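Local coordinates for protein FkbI (Streptomyces hygroscopicus, PDB 1R2J) that binds FAD and probably acts as an acyl-ACP dehydrogenase in making the methoxymalonyl extender unit of the polyketide FK520, at residues 134-139 and 194-199; 303-308 and 352-357; 68-73 and 187-192. All coordinates share one frame; numbering follows the deposited sequence.

Contact 1 of 3, residues 134-139 and 194-199; sequences AVVDGH and LHLDQV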
loop_
_atom_site.group_PDB
_atom_site.type_symbol
_atom_site.label_atom_id
_atom_site.label_comp_id
_atom_site.label_asym_id
_atom_site.label_seq_id
_atom_site.Cartn_x
_atom_site.Cartn_y
_atom_site.Cartn_z
ATOM N N ALA A 134 22.279 -15.526 -9.528
ATOM C CA ALA A 134 20.945 -15.566 -10.122
ATOM C C ALA A 134 20.811 -14.473 -11.181
ATOM O O ALA A 134 21.328 -13.365 -11.018
ATOM C CB ALA A 134 19.881 -15.390 -9.043
ATOM N N VAL A 135 20.126 -14.789 -12.272
ATOM C CA VAL A 135 19.925 -13.825 -13.345
ATOM C C VAL A 135 18.432 -13.571 -13.542
ATOM O O VAL A 135 17.666 -14.486 -13.858
ATOM C CB VAL A 135 20.529 -14.332 -14.674
ATOM C CG1 VAL A 135 20.397 -13.263 -15.746
ATOM C CG2 VAL A 135 21.994 -14.703 -14.476
ATOM N N VAL A 136 18.015 -12.327 -13.337
ATOM C CA VAL A 136 16.611 -11.969 -13.504
ATOM C C VAL A 136 16.464 -11.102 -14.737
ATOM O O VAL A 136 17.246 -10.179 -14.954
ATOM C CB VAL A 136 16.061 -11.199 -12.277
ATOM C CG1 VAL A 136 16.968 -10.036 -11.944
ATOM C CG2 VAL A 136 14.646 -10.699 -12.568
ATOM N N ASP A 137 15.459 -11.408 -15.545
ATOM C CA ASP A 137 15.223 -10.657 -16.763
ATOM C C ASP A 137 13.727 -10.446 -16.950
ATOM O O ASP A 137 12.956 -11.407 -16.996
ATOM C CB ASP A 137 15.788 -11.419 -17.961
ATOM C CG ASP A 137 15.904 -10.556 -19.189
ATOM O OD1 ASP A 137 16.782 -9.669 -19.202
ATOM O OD2 ASP A 137 15.117 -10.751 -20.135
ATOM N N GLY A 138 13.319 -9.188 -17.060
ATOM C CA GLY A 138 11.909 -8.902 -17.235
ATOM C C GLY A 138 11.564 -7.429 -17.168
ATOM O O GLY A 138 12.411 -6.562 -17.391
ATOM N N HIS A 139 10.306 -7.152 -16.848
ATOM C CA HIS A 139 9.806 -5.791 -16.763
ATOM C C HIS A 139 8.601 -5.755 -15.828
ATOM O O HIS A 139 7.732 -6.623 -15.894
ATOM C CB HIS A 139 9.383 -5.315 -18.159
ATOM C CG HIS A 139 8.939 -3.884 -18.212
ATOM N ND1 HIS A 139 7.936 -3.386 -17.407
ATOM C CD2 HIS A 139 9.344 -2.851 -18.988
ATOM C CE1 HIS A 139 7.743 -2.109 -17.685
ATOM N NE2 HIS A 139 8.585 -1.759 -18.641
ATOM N N LEU A 194 9.928 -1.025 -13.906
ATOM C CA LEU A 194 11.249 -1.603 -13.722
ATOM C C LEU A 194 11.707 -2.324 -14.988
ATOM O O LEU A 194 11.025 -3.217 -15.491
ATOM C CB LEU A 194 11.233 -2.595 -12.555
ATOM C CG LEU A 194 10.683 -2.096 -11.218
ATOM C CD1 LEU A 194 10.773 -3.210 -10.179
ATOM C CD2 LEU A 194 11.463 -0.869 -10.768
ATOM N N HIS A 195 12.859 -1.925 -15.506
ATOM C CA HIS A 195 13.414 -2.561 -16.692
ATOM C C HIS A 195 14.585 -3.412 -16.221
ATOM O O HIS A 195 15.594 -2.888 -15.747
ATOM C CB HIS A 195 13.882 -1.499 -17.681
ATOM C CG HIS A 195 12.813 -0.519 -18.053
ATOM N ND1 HIS A 195 11.739 -0.856 -18.846
ATOM C CD2 HIS A 195 12.643 0.783 -17.721
ATOM C CE1 HIS A 195 10.953 0.195 -18.987
ATOM N NE2 HIS A 195 11.478 1.203 -18.315
ATOM N N LEU A 196 14.434 -4.726 -16.329
ATOM C CA LEU A 196 15.473 -5.649 -15.899
ATOM C C LEU A 196 16.114 -6.367 -17.087
ATOM O O LEU A 196 15.560 -7.332 -17.615
ATOM C CB LEU A 196 14.884 -6.678 -14.931
ATOM C CG LEU A 196 14.187 -6.128 -13.682
ATOM C CD1 LEU A 196 13.538 -7.275 -12.927
ATOM C CD2 LEU A 196 15.186 -5.398 -12.799
ATOM N N ASP A 197 17.290 -5.894 -17.489
ATOM C CA ASP A 197 18.019 -6.476 -18.615
ATOM C C ASP A 197 19.203 -7.300 -18.108
ATOM O O ASP A 197 20.259 -6.754 -17.792
ATOM C CB ASP A 197 18.490 -5.351 -19.547
ATOM C CG ASP A 197 19.372 -5.849 -20.680
ATOM O OD1 ASP A 197 19.063 -6.912 -21.261
ATOM O OD2 ASP A 197 20.371 -5.167 -20.995
ATOM N N GLN A 198 19.007 -8.614 -18.016
ATOM C CA GLN A 198 20.044 -9.529 -17.536
ATOM C C GLN A 198 20.725 -9.004 -16.281
ATOM O O GLN A 198 21.894 -8.630 -16.321
ATOM C CB GLN A 198 21.110 -9.760 -18.612
ATOM C CG GLN A 198 20.630 -10.521 -19.827
ATOM C CD GLN A 198 20.135 -11.909 -19.482
ATOM O OE1 GLN A 198 20.882 -12.733 -18.956
ATOM N NE2 GLN A 198 18.872 -12.177 -19.783
ATOM N N VAL A 199 20.001 -8.980 -15.170
ATOM C CA VAL A 199 20.558 -8.492 -13.914
ATOM C C VAL A 199 21.158 -9.633 -13.105
ATOM O O VAL A 199 20.463 -10.592 -12.764
ATOM C CB VAL A 199 19.476 -7.793 -13.061
ATOM C CG1 VAL A 199 20.057 -7.373 -11.722
ATOM C CG2 VAL A 199 18.928 -6.587 -13.807
#
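D137 OD1 takes the backbone N-H of Q198 in the shortest polar bond between the two segments, 2.7 Å long and close to straight at 164°. It uses its anti lone pair, the one away from OD2. CG is anti to the backbone N (chi1 -165°), and OD1 comes to the corner that the chain turns at D197 and Q198. The register shifts by one here, a beta bulge. The backbone pairs V136-V199 and G138-L196 are both antiparallel and hydrogen-bonded, but a single residue separates V136 from G138 while two separate L196 from V199. The side chain of D137 thus supplies the acceptor for the extra N-H. L196 O lies 3.1 Å from D137 OD1, acceptor against acceptor, and the carboxylate of D197 is near too. The salt bridge from D137 OD2 to R126 probably offsets this gathering of negative charge. The bent chain of Q198 brings its amide back over the bulge, with NE2 3.4 Å from D137 CG and OE1 3.3 Å from V135 CG1.

On one face of the sheet V136 straddles the bulge: CG1 sits 3.5 Å from V199 CB, and CG2 reaches L196 CD1 at 3.6 Å. On the other face H139 and H195, a non-hydrogen-bonded pair, point the same way side by side. Their rings are turned 82° apart with centroids 4.5 Å from each other, and L194 O lies over one face of the H139 ring.

Strand 133-143 is paired on its other side with strand 126-130, and strand 192-196 with 175-179, so this contact joins the middle of the antiparallel sheet. L194 and L196 pack onto L152 and V154 of strand 151-156, which belongs to the second sheet of the middle domain.

Contact 2 of 3, residues 303-308 and 352-357; sequences AKHVAA and MCRVML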
loop_
_atom_site.group_PDB
_atom_site.type_symbol
_atom_site.label_atom_id
_atom_site.label_comp_id
_atom_site.label_asym_id
_atom_site.label_seq_id
_atom_site.Cartn_x
_atom_site.Cartn_y
_atom_site.Cartn_z
ATOM N N ALA A 303 -11.794 -6.941 3.979
ATOM C CA ALA A 303 -11.453 -5.634 4.539
ATOM C C ALA A 303 -10.977 -4.650 3.482
ATOM O O ALA A 303 -11.401 -3.492 3.455
ATOM C CB ALA A 303 -10.392 -5.787 5.611
ATOM N N LYS A 304 -10.083 -5.105 2.616
ATOM C CA LYS A 304 -9.567 -4.242 1.575
ATOM C C LYS A 304 -10.707 -3.810 0.662
ATOM O O LYS A 304 -10.857 -2.628 0.360
ATOM C CB LYS A 304 -8.478 -4.969 0.769
ATOM C CG LYS A 304 -7.845 -4.128 -0.324
ATOM C CD LYS A 304 -8.588 -4.250 -1.646
ATOM C CE LYS A 304 -8.239 -3.094 -2.580
ATOM N NZ LYS A 304 -9.192 -2.993 -3.728
ATOM N N HIS A 305 -11.515 -4.777 0.245
ATOM C CA HIS A 305 -12.637 -4.524 -0.655
ATOM C C HIS A 305 -13.624 -3.481 -0.123
ATOM O O HIS A 305 -13.888 -2.467 -0.778
ATOM C CB HIS A 305 -13.368 -5.843 -0.948
ATOM C CG HIS A 305 -14.517 -5.703 -1.895
ATOM N ND1 HIS A 305 -14.379 -5.180 -3.164
ATOM C CD2 HIS A 305 -15.823 -6.043 -1.768
ATOM C CE1 HIS A 305 -15.550 -5.204 -3.778
ATOM N NE2 HIS A 305 -16.442 -5.722 -2.952
ATOM N N VAL A 306 -14.158 -3.730 1.067
ATOM C CA VAL A 306 -15.116 -2.820 1.675
ATOM C C VAL A 306 -14.529 -1.452 2.009
ATOM O O VAL A 306 -15.144 -0.429 1.721
ATOM C CB VAL A 306 -15.719 -3.424 2.958
ATOM C CG1 VAL A 306 -16.545 -4.652 2.620
ATOM C CG2 VAL A 306 -14.619 -3.799 3.911
ATOM N N ALA A 307 -13.346 -1.430 2.619
ATOM C CA ALA A 307 -12.718 -0.166 2.992
ATOM C C ALA A 307 -12.457 0.678 1.750
ATOM O O ALA A 307 -12.647 1.889 1.761
ATOM C CB ALA A 307 -11.412 -0.423 3.748
ATOM N N ALA A 308 -12.044 0.028 0.667
ATOM C CA ALA A 308 -11.762 0.742 -0.568
ATOM C C ALA A 308 -13.034 1.308 -1.197
ATOM O O ALA A 308 -13.088 2.497 -1.522
ATOM C CB ALA A 308 -11.041 -0.178 -1.552
ATOM N N MET A 352 -12.125 -8.357 -8.868
ATOM C CA MET A 352 -11.432 -9.564 -8.439
ATOM C C MET A 352 -11.816 -9.912 -6.999
ATOM O O MET A 352 -11.917 -11.087 -6.647
ATOM C CB MET A 352 -9.915 -9.391 -8.562
ATOM C CG MET A 352 -9.424 -9.309 -10.002
ATOM S SD MET A 352 -10.143 -10.623 -11.036
ATOM C CE MET A 352 -9.237 -12.019 -10.429
ATOM N N CYS A 353 -12.031 -8.898 -6.163
ATOM C CA CYS A 353 -12.420 -9.165 -4.782
ATOM C C CYS A 353 -13.788 -9.831 -4.760
ATOM O O CYS A 353 -14.048 -10.719 -3.943
ATOM C CB CYS A 353 -12.452 -7.874 -3.959
ATOM S SG CYS A 353 -10.806 -7.237 -3.568
ATOM N N ARG A 354 -14.665 -9.406 -5.662
ATOM C CA ARG A 354 -15.988 -9.997 -5.728
ATOM C C ARG A 354 -15.877 -11.445 -6.201
ATOM O O ARG A 354 -16.536 -12.324 -5.651
ATOM C CB ARG A 354 -16.915 -9.185 -6.650
ATOM C CG ARG A 354 -17.417 -7.891 -5.999
ATOM C CD ARG A 354 -18.552 -7.224 -6.764
ATOM N NE ARG A 354 -19.278 -6.317 -5.884
ATOM C CZ ARG A 354 -18.891 -5.082 -5.574
ATOM N NH1 ARG A 354 -17.779 -4.567 -6.087
ATOM N NH2 ARG A 354 -19.601 -4.374 -4.710
ATOM N N VAL A 355 -15.040 -11.714 -7.199
ATOM C CA VAL A 355 -14.927 -13.103 -7.651
ATOM C C VAL A 355 -14.335 -13.972 -6.546
ATOM O O VAL A 355 -14.774 -15.104 -6.347
ATOM C CB VAL A 355 -14.061 -13.265 -8.940
ATOM C CG1 VAL A 355 -14.490 -12.264 -10.002
ATOM C CG2 VAL A 355 -12.596 -13.131 -8.617
ATOM N N MET A 356 -13.352 -13.450 -5.814
ATOM C CA MET A 356 -12.744 -14.248 -4.752
ATOM C C MET A 356 -13.685 -14.465 -3.572
ATOM O O MET A 356 -13.775 -15.575 -3.044
ATOM C CB MET A 356 -11.436 -13.611 -4.274
ATOM C CG MET A 356 -10.356 -13.559 -5.353
ATOM S SD MET A 356 -8.747 -13.028 -4.721
ATOM C CE MET A 356 -8.919 -11.253 -4.767
ATOM N N LEU A 357 -14.389 -13.417 -3.155
ATOM C CA LEU A 357 -15.320 -13.557 -2.039
ATOM C C LEU A 357 -16.499 -14.436 -2.444
ATOM O O LEU A 357 -17.076 -15.130 -1.612
ATOM C CB LEU A 357 -15.821 -12.191 -1.583
ATOM C CG LEU A 357 -14.760 -11.313 -0.912
ATOM C CD1 LEU A 357 -15.302 -9.905 -0.779
ATOM C CD2 LEU A 357 -14.370 -11.887 0.442
#
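H305 presents the edge of its imidazole to the flat guanidinium of R354, the two planes standing 80° apart. NE2 of H305 lies 3.5 Å above the R354 guanidinium plane, over its centre, and H305 CE1 is 3.3 Å from R354 NH1. Nearer the backbone, C353 meets the ring obliquely, its CB 3.4 Å from H305 ND1. L357, one turn further on, brings CD1 to 4.0 Å from H305 CD2. K304 CD brushes C353 SG at 4.2 Å. No hydrogen bond joins the two segments, and the fit rests mainly on H305, whose ring meets three side chains of the facing helix. The CB bond of H305 points toward that helix, and CG lies anti to the backbone N (chi1 -178°).

The second shell positions these groups. R354 NH1 makes a salt bridge to E309, one turn beyond H305, which holds the guanidinium across the ring edge. K304 carries its NZ to the carbonyls of M343 and G348.

The axes of segments 303-308 and 352-357 come within 10.2 Å, their N-to-C directions 138° apart. This is helix packing within the helical C-terminal domain of the acyl-CoA dehydrogenase fold, near the N-terminal end of helix 350-361, where M352 touches FAD.

Contact 3 of 3, residues 68-73 and 187-192; sequences CSSLRS and RAAGHA. With FAD (flavin-adenine dinucleotide), chain B.
The imidazole of H191 lies obliquely against the dimethylbenzene end of the flavin, with CE1 3.4 Å from C7M of FAD and ND1 3.7 Å from C6 of FAD. The ring of W142 also meets it, and its NE2 is bonded to C186 O, which helps to fix the ring's rotation. In the facing segment, one face of the R72 guanidinium is overlain by S69 O, 3.9 Å off the plane toward the rim. That oxygen already accepts from S73 N and, at 2.8 Å, from S73 OG.

Between the segments the joint is S70. Its OG, anti to the carbonyl carbon (chi1 -77°), accepts the N-H of A188 at 2.9 Å and 146°. CB of A188 lies against the same oxygen, and A189 CB meets S73 CB at 4.0 Å. An alanine at S70 would probably leave the A188 N-H without its acceptor and the loop less firmly placed. Just upstream, C68 SG caps the helix by accepting from L71 N.

One directed bond and a few small side chains thus let helix 69-88 and the flavin-pocket loop come close, S70 CA and A189 CA being 4.4 Å apart, a closeness that bulkier side chains at these positions would probably not allow.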
loop_
_atom_site.group_PDB
_atom_site.type_symbol
_atom_site.label_atom_id
_atom_site.label_comp_id
_atom_site.label_asym_id
_atom_site.label_seq_id
_atom_site.Cartn_x
_atom_site.Cartn_y
_atom_site.Cartn_z
ATOM N N CYS A 68 -1.571 11.702 4.379
ATOM C CA CYS A 68 -1.072 11.648 3.010
ATOM C C CYS A 68 -1.059 10.195 2.565
ATOM O O CYS A 68 -0.374 9.368 3.168
ATOM C CB CYS A 68 0.347 12.228 2.941
ATOM S SG CYS A 68 1.191 11.910 1.382
ATOM N N SER A 69 -1.804 9.878 1.512
ATOM C CA SER A 69 -1.862 8.498 1.038
ATOM C C SER A 69 -0.636 8.085 0.221
ATOM O O SER A 69 -0.417 6.899 -0.002
ATOM C CB SER A 69 -3.152 8.260 0.236
ATOM O OG SER A 69 -4.301 8.445 1.062
ATOM N N SER A 70 0.150 9.056 -0.242
ATOM C CA SER A 70 1.372 8.727 -0.981
ATOM C C SER A 70 2.353 8.161 0.051
ATOM O O SER A 70 2.980 7.116 -0.159
ATOM C CB SER A 70 1.994 9.971 -1.627
ATOM O OG SER A 70 1.304 10.372 -2.793
ATOM N N LEU A 71 2.477 8.861 1.174
ATOM C CA LEU A 71 3.361 8.419 2.240
ATOM C C LEU A 71 2.881 7.055 2.732
ATOM O O LEU A 71 3.688 6.149 2.957
ATOM C CB LEU A 71 3.355 9.434 3.389
ATOM C CG LEU A 71 4.175 9.094 4.638
ATOM C CD1 LEU A 71 5.629 8.836 4.255
ATOM C CD2 LEU A 71 4.086 10.253 5.633
ATOM N N ARG A 72 1.564 6.918 2.878
ATOM C CA ARG A 72 0.947 5.673 3.335
ATOM C C ARG A 72 1.305 4.541 2.372
ATOM O O ARG A 72 1.577 3.416 2.793
ATOM C CB ARG A 72 -0.573 5.849 3.392
ATOM C CG ARG A 72 -1.335 4.886 4.301
ATOM C CD ARG A 72 -1.581 3.526 3.675
ATOM N NE ARG A 72 -1.969 3.552 2.264
ATOM C CZ ARG A 72 -2.961 4.266 1.738
ATOM N NH1 ARG A 72 -3.713 5.069 2.491
ATOM N NH2 ARG A 72 -3.218 4.152 0.439
ATOM N N SER A 73 1.311 4.847 1.075
ATOM C CA SER A 73 1.633 3.840 0.069
ATOM C C SER A 73 3.061 3.321 0.230
ATOM O O SER A 73 3.338 2.156 -0.056
ATOM C CB SER A 73 1.426 4.408 -1.336
ATOM O OG SER A 73 0.042 4.596 -1.596
ATOM N N ARG A 187 0.151 10.513 -6.173
ATOM C CA ARG A 187 1.170 11.131 -7.014
ATOM C C ARG A 187 2.582 11.313 -6.463
ATOM O O ARG A 187 3.522 11.502 -7.235
ATOM C CB ARG A 187 0.635 12.469 -7.537
ATOM C CG ARG A 187 -0.701 12.328 -8.252
ATOM C CD ARG A 187 -1.083 13.588 -9.005
ATOM N NE ARG A 187 -1.347 14.716 -8.118
ATOM C CZ ARG A 187 -1.792 15.896 -8.541
ATOM N NH1 ARG A 187 -2.011 16.090 -9.834
ATOM N NH2 ARG A 187 -2.035 16.869 -7.675
ATOM N N ALA A 188 2.743 11.247 -5.147
ATOM C CA ALA A 188 4.067 11.398 -4.559
ATOM C C ALA A 188 4.622 10.062 -4.064
ATOM O O ALA A 188 5.645 10.025 -3.377
ATOM C CB ALA A 188 4.015 12.399 -3.409
ATOM N N ALA A 189 3.960 8.967 -4.430
ATOM C CA ALA A 189 4.378 7.640 -3.992
ATOM C C ALA A 189 5.575 7.051 -4.737
ATOM O O ALA A 189 6.015 5.942 -4.426
ATOM C CB ALA A 189 3.204 6.683 -4.067
ATOM N N GLY A 190 6.086 7.778 -5.725
ATOM C CA GLY A 190 7.238 7.302 -6.472
ATOM C C GLY A 190 7.029 6.058 -7.319
ATOM O O GLY A 190 7.879 5.170 -7.327
ATOM N N HIS A 191 5.912 5.990 -8.035
ATOM C CA HIS A 191 5.613 4.847 -8.898
ATOM C C HIS A 191 6.619 4.828 -10.039
ATOM O O HIS A 191 7.008 5.872 -10.546
ATOM C CB HIS A 191 4.210 4.982 -9.499
ATOM C CG HIS A 191 3.158 5.346 -8.501
ATOM N ND1 HIS A 191 2.694 4.460 -7.554
ATOM C CD2 HIS A 191 2.518 6.514 -8.269
ATOM C CE1 HIS A 191 1.815 5.068 -6.779
ATOM N NE2 HIS A 191 1.690 6.316 -7.192
ATOM N N ALA A 192 7.040 3.642 -10.453
ATOM C CA ALA A 192 7.986 3.550 -11.551
ATOM C C ALA A 192 8.007 2.153 -12.141
ATOM O O ALA A 192 7.795 1.171 -11.432
ATOM C CB ALA A 192 9.376 3.938 -11.065
HETATM P PA FAD B . -6.666 -5.197 -15.885
HETATM O O1A FAD B . -6.085 -5.976 -14.799
HETATM O O2A FAD B . -6.175 -4.794 -17.250
HETATM O O5B FAD B . -7.728 -4.162 -15.513
HETATM C C5B FAD B . -8.910 -4.824 -15.731
HETATM C C4B FAD B . -10.196 -4.136 -15.421
HETATM O O4B FAD B . -10.945 -5.349 -15.784
HETATM C C3B FAD B . -10.308 -4.004 -13.936
HETATM O O3B FAD B . -11.315 -3.091 -13.647
HETATM C C2B FAD B . -10.623 -5.343 -13.464
HETATM O O2B FAD B . -11.301 -5.529 -12.193
HETATM C C1B FAD B . -11.432 -5.984 -14.629
HETATM N N9A FAD B . -11.181 -7.384 -14.725
HETATM C C8A FAD B . -10.023 -8.108 -15.120
HETATM N N7A FAD B . -10.138 -9.403 -15.081
HETATM C C5A FAD B . -11.431 -9.618 -14.643
HETATM C C6A FAD B . -12.176 -10.775 -14.396
HETATM N N6A FAD B . -11.682 -12.008 -14.574
HETATM N N1A FAD B . -13.476 -10.628 -13.952
HETATM C C2A FAD B . -14.010 -9.399 -13.761
HETATM N N3A FAD B . -13.351 -8.185 -13.982
HETATM C C4A FAD B . -12.029 -8.453 -14.436
HETATM N N1 FAD B . 1.589 -3.405 -9.002
HETATM C C2 FAD B . 2.676 -4.007 -8.364
HETATM O O2 FAD B . 3.097 -5.132 -8.694
HETATM N N3 FAD B . 3.315 -3.331 -7.334
HETATM C C4 FAD B . 2.959 -2.041 -6.863
HETATM O O4 FAD B . 3.615 -1.513 -5.915
HETATM C C4X FAD B . 1.899 -1.458 -7.521
HETATM N N5 FAD B . 1.534 -0.119 -7.067
HETATM C C5X FAD B . 0.474 0.534 -7.732
HETATM C C6 FAD B . 0.065 1.847 -7.376
HETATM C C7 FAD B . -0.971 2.570 -8.040
HETATM C C7M FAD B . -1.338 3.983 -7.590
HETATM C C8 FAD B . -1.628 1.937 -9.132
HETATM C C8M FAD B . -2.724 2.595 -9.951
HETATM C C9 FAD B . -1.285 0.662 -9.501
HETATM C C9A FAD B . -0.257 -0.084 -8.815
HETATM N N10 FAD B . 0.158 -1.467 -9.188
HETATM C C10 FAD B . 1.222 -2.143 -8.579
HETATM C "C1'" FAD B . -0.712 -1.917 -10.187
HETATM C "C2'" FAD B . -2.014 -2.678 -9.560
HETATM O "O2'" FAD B . -1.433 -3.997 -9.353
HETATM C "C3'" FAD B . -2.918 -2.774 -10.656
HETATM O "O3'" FAD B . -4.047 -1.903 -10.399
HETATM C "C4'" FAD B . -3.673 -3.985 -11.259
HETATM O "O4'" FAD B . -3.001 -5.188 -11.519
HETATM C "C5'" FAD B . -4.016 -3.282 -12.486
HETATM O "O5'" FAD B . -4.011 -4.076 -13.633
HETATM P P FAD B . -4.216 -3.264 -15.024
HETATM O O1P FAD B . -3.465 -4.425 -15.087
HETATM O O2P FAD B . -4.119 -3.289 -16.573
HETATM O O3P FAD B . -5.476 -4.156 -15.534
#

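From the N terminus, the start of helix 69-88 at 68-73 opens contact 3, which closes at 187-192 and so spans 113 intervening residues. Within that loop strand 133-143 opens contact 1, whose partner 194-199 follows 187-192 almost directly, so contacts 1 and 3 cross. The same run of chain therefore serves both: its loop ties the N-terminal helices to the flavin pocket, and the strand after it joins strands 133-143 and 175-179 in the antiparallel sheet. Contact 2 comes later, in series, and closes a mostly helical loop within the C-terminal domain. Its centre lies about 22 Å from that of contact 3, and each has a residue touching FAD.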